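PDB 3BGU: ferredoxin-like protein of unknown function from Thermobifida fusca, which is of unknown function but belongs to the stress-responsive A/B barrel family, forms a ferredoxin-like dimer and holds nitrobenzene in a pocket in the crystal. Local coordinates for residues 27-32 with 71-76. Numbering follows the deposited sequence. Where two conformers were deposited one is given.
Sequences LFRWND and NYDFAV. With NBZ (nitrobenzene), chain N; EDO (1,2-ethanediol), chain J.
Phe28 and Phe74 face each other as an antiparallel hydrogen-bonded pair, and the bond from Phe28 N to Phe74 O, 2.8 Å long, is nearly straight at 172°. The two side chains run alongside one another from neighbouring strands, Phe28 CD2 3.9 Å from Phe74 CD1. In the conformer given, Val76 CG1 comes within 4.0 Å of Phe28 CZ, and nitrobenzene O1 meets the edge of the Phe28 ring 3.5 Å from CE1, so this close-packed end forms part of the ligand pocket. Helix 36-48 covers Phe74 through Val39, Ile43 and Leu46. On the other sheet face, Leu27 CD2 touches Ala75 CB at 3.5 Å; this face meets the second subunit, whose Val110 packs on Leu27 and Tyr72.

The pairing joins strands 21-30 and 74-81, the central two of the four-stranded antiparallel sheet of a ferredoxin-like fold, and it carries a classic beta bulge where Asp73 and Phe74 both face Phe28. Phe28 O takes Asp73 N at 2.8 Å in its carbonyl plane, whereas its bond from Phe74 N is weak.

Around Arg29, Trp30, Tyr72 and Asp73, polar and water-mediated links join the packing. Asp73 OD2 accepts Trp30 N on its anti side, tilted out of the carboxylate plane. The indole CZ2 lies 3.5 Å from Phe74 CB, while at the looser indole edge water 1 bridges Trp30 NE1 and Asp73 O. Arg29 CB sits over the centre of the Tyr72 ring, a CH-pi contact 8° off the normal. In the conformer given, Arg29 CG stands anti to the backbone N (chi1 174°), which helps carry CD along the ring to 3.5 Å from Tyr72 CE1; Arg29 itself is exposed. Tyr72 OH hydrogen-bonds Asp108 OD2. Replacing Tyr72 with an alanine would probably leave the Arg29 methylenes without their aromatic platform and Asp108 without its hydroxyl partner.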
loop_
_atom_site.group_PDB
_atom_site.type_symbol
_atom_site.label_atom_id
_atom_site.label_comp_id
_atom_site.label_asym_id
_atom_site.label_seq_id
_atom_site.Cartn_x
_atom_site.Cartn_y
_atom_site.Cartn_z
ATOM N N LEU A 27 -6.083 2.119 -2.451
ATOM C CA LEU A 27 -6.034 3.557 -2.196
ATOM C C LEU A 27 -7.347 4.195 -2.687
ATOM O O LEU A 27 -7.813 3.869 -3.783
ATOM C CB LEU A 27 -4.860 4.230 -2.871
ATOM C CG LEU A 27 -3.488 3.619 -2.612
ATOM C CD1 LEU A 27 -2.369 4.417 -3.298
ATOM C CD2 LEU A 27 -3.174 3.478 -1.094
ATOM N N PHE A 28 -7.923 5.035 -1.833
ATOM C CA PHE A 28 -9.168 5.719 -2.078
ATOM C C PHE A 28 -8.963 7.219 -2.264
ATOM O O PHE A 28 -8.182 7.856 -1.551
ATOM C CB PHE A 28 -10.125 5.549 -0.912
ATOM C CG PHE A 28 -10.325 4.146 -0.467
ATOM C CD1 PHE A 28 -10.438 3.086 -1.359
ATOM C CD2 PHE A 28 -10.515 3.892 0.891
ATOM C CE1 PHE A 28 -10.615 1.773 -0.814
ATOM C CE2 PHE A 28 -10.670 2.612 1.402
ATOM C CZ PHE A 28 -10.728 1.562 0.565
ATOM N N ARG A 29 -9.743 7.768 -3.190
ATOM C CA ARG A 29 -9.900 9.218 -3.441
ATOM C C ARG A 29 -11.378 9.539 -3.188
ATOM O O ARG A 29 -12.253 9.044 -3.915
ATOM C CB ARG A 29 -9.536 9.537 -4.891
ATOM C CG ARG A 29 -9.786 10.994 -5.342
ATOM C CD ARG A 29 -9.067 11.315 -6.678
ATOM N NE ARG A 29 -9.898 11.027 -7.840
ATOM C CZ ARG A 29 -10.741 11.905 -8.394
ATOM N NH1 ARG A 29 -10.844 13.136 -7.917
ATOM N NH2 ARG A 29 -11.447 11.562 -9.452
ATOM N N TRP A 30 -11.671 10.343 -2.168
ATOM C CA TRP A 30 -13.056 10.610 -1.784
ATOM C C TRP A 30 -13.719 11.485 -2.829
ATOM O O TRP A 30 -13.021 12.228 -3.533
ATOM C CB TRP A 30 -13.156 11.266 -0.423
ATOM C CG TRP A 30 -12.488 10.541 0.694
ATOM C CD1 TRP A 30 -11.599 11.070 1.591
ATOM C CD2 TRP A 30 -12.646 9.165 1.053
ATOM N NE1 TRP A 30 -11.246 10.144 2.482
ATOM C CE2 TRP A 30 -11.846 8.946 2.180
ATOM C CE3 TRP A 30 -13.425 8.095 0.556
ATOM C CZ2 TRP A 30 -11.798 7.716 2.825
ATOM C CZ3 TRP A 30 -13.345 6.856 1.182
ATOM C CH2 TRP A 30 -12.502 6.671 2.291
ATOM N N ASN A 31 -15.046 11.374 -2.926
ATOM C CA ASN A 31 -15.814 12.294 -3.755
ATOM C C ASN A 31 -16.194 13.526 -2.876
ATOM O O ASN A 31 -15.794 13.611 -1.708
ATOM C CB ASN A 31 -17.000 11.575 -4.449
ATOM C CG ASN A 31 -17.937 10.975 -3.488
ATOM O OD1 ASN A 31 -18.228 11.573 -2.463
ATOM N ND2 ASN A 31 -18.500 9.800 -3.834
ATOM N N ASP A 32 -16.930 14.484 -3.454
ATOM C CA ASP A 32 -17.298 15.755 -2.775
ATOM C C ASP A 32 -18.252 15.529 -1.611
ATOM O O ASP A 32 -18.398 16.376 -0.729
ATOM C CB ASP A 32 -18.006 16.706 -3.749
ATOM C CG ASP A 32 -17.086 17.233 -4.826
ATOM O OD1 ASP A 32 -15.875 17.219 -4.599
ATOM O OD2 ASP A 32 -17.582 17.693 -5.881
ATOM N N ASN A 71 -1.765 13.396 -3.946
ATOM C CA ASN A 71 -1.991 12.088 -3.318
ATOM C C ASN A 71 -3.486 11.781 -3.241
ATOM O O ASN A 71 -4.338 12.678 -3.247
ATOM C CB ASN A 71 -1.480 12.042 -1.881
ATOM C CG ASN A 71 -0.034 11.806 -1.763
ATOM O OD1 ASN A 71 0.693 11.748 -2.753
ATOM N ND2 ASN A 71 0.414 11.624 -0.506
ATOM N N TYR A 72 -3.776 10.491 -3.096
ATOM C CA TYR A 72 -5.122 10.060 -2.756
ATOM C C TYR A 72 -5.341 10.309 -1.280
ATOM O O TYR A 72 -4.460 10.858 -0.616
ATOM C CB TYR A 72 -5.337 8.601 -3.205
ATOM C CG TYR A 72 -5.877 8.459 -4.587
ATOM C CD1 TYR A 72 -5.660 9.441 -5.536
ATOM C CD2 TYR A 72 -6.612 7.350 -4.940
ATOM C CE1 TYR A 72 -6.189 9.334 -6.794
ATOM C CE2 TYR A 72 -7.145 7.211 -6.213
ATOM C CZ TYR A 72 -6.921 8.236 -7.139
ATOM O OH TYR A 72 -7.439 8.244 -8.430
ATOM N N ASP A 73 -6.524 9.953 -0.766
ATOM C CA ASP A 73 -6.952 10.405 0.547
ATOM C C ASP A 73 -6.796 9.383 1.661
ATOM O O ASP A 73 -6.866 9.756 2.828
ATOM C CB ASP A 73 -8.439 10.791 0.506
ATOM C CG ASP A 73 -8.683 11.962 -0.403
ATOM O OD1 ASP A 73 -8.216 13.044 -0.046
ATOM O OD2 ASP A 73 -9.219 11.782 -1.521
ATOM N N PHE A 74 -6.733 8.091 1.326
ATOM C CA PHE A 74 -6.850 7.018 2.320
ATOM C C PHE A 74 -6.243 5.736 1.729
ATOM O O PHE A 74 -6.399 5.493 0.521
ATOM C CB PHE A 74 -8.362 6.861 2.724
ATOM C CG PHE A 74 -8.561 6.199 4.043
ATOM C CD1 PHE A 74 -8.526 4.834 4.127
ATOM C CD2 PHE A 74 -8.828 6.960 5.185
ATOM C CE1 PHE A 74 -8.707 4.183 5.319
ATOM C CE2 PHE A 74 -8.988 6.303 6.419
ATOM C CZ PHE A 74 -8.906 4.909 6.465
ATOM N N ALA A 75 -5.630 4.934 2.608
ATOM C CA ALA A 75 -5.012 3.633 2.278
ATOM C C ALA A 75 -5.539 2.550 3.196
ATOM O O ALA A 75 -5.727 2.806 4.418
ATOM C CB ALA A 75 -3.463 3.709 2.423
ATOM N N VAL A 76 -5.773 1.357 2.654
ATOM C CA VAL A 76 -5.906 0.144 3.484
ATOM C C VAL A 76 -4.965 -0.955 2.936
ATOM O O VAL A 76 -4.890 -1.175 1.723
ATOM C CB VAL A 76 -7.378 -0.344 3.580
ATOM C CG1 VAL A 76 -7.906 -0.675 2.191
ATOM C CG2 VAL A 76 -7.511 -1.566 4.506
HETATM C C1 NBZ N . -10.365 -3.523 1.617
HETATM C C2 NBZ N . -10.642 -3.738 2.959
HETATM C C3 NBZ N . -11.657 -3.074 3.584
HETATM C C4 NBZ N . -12.471 -2.245 2.838
HETATM C C5 NBZ N . -12.225 -2.001 1.490
HETATM C C6 NBZ N . -11.173 -2.676 0.850
HETATM N N1 NBZ N . -10.900 -2.487 -0.524
HETATM O O1 NBZ N . -11.458 -1.612 -1.198
HETATM O O2 NBZ N . -10.046 -3.193 -1.111
HETATM C C1 EDO J . -11.335 15.524 -0.631
HETATM O O1 EDO J . -11.992 16.257 -1.671
HETATM C C2 EDO J . -10.607 14.387 -1.306
HETATM O O2 EDO J . -10.961 14.337 -2.703
HETATM O O HOH W 1 -9.095 10.489 4.416
#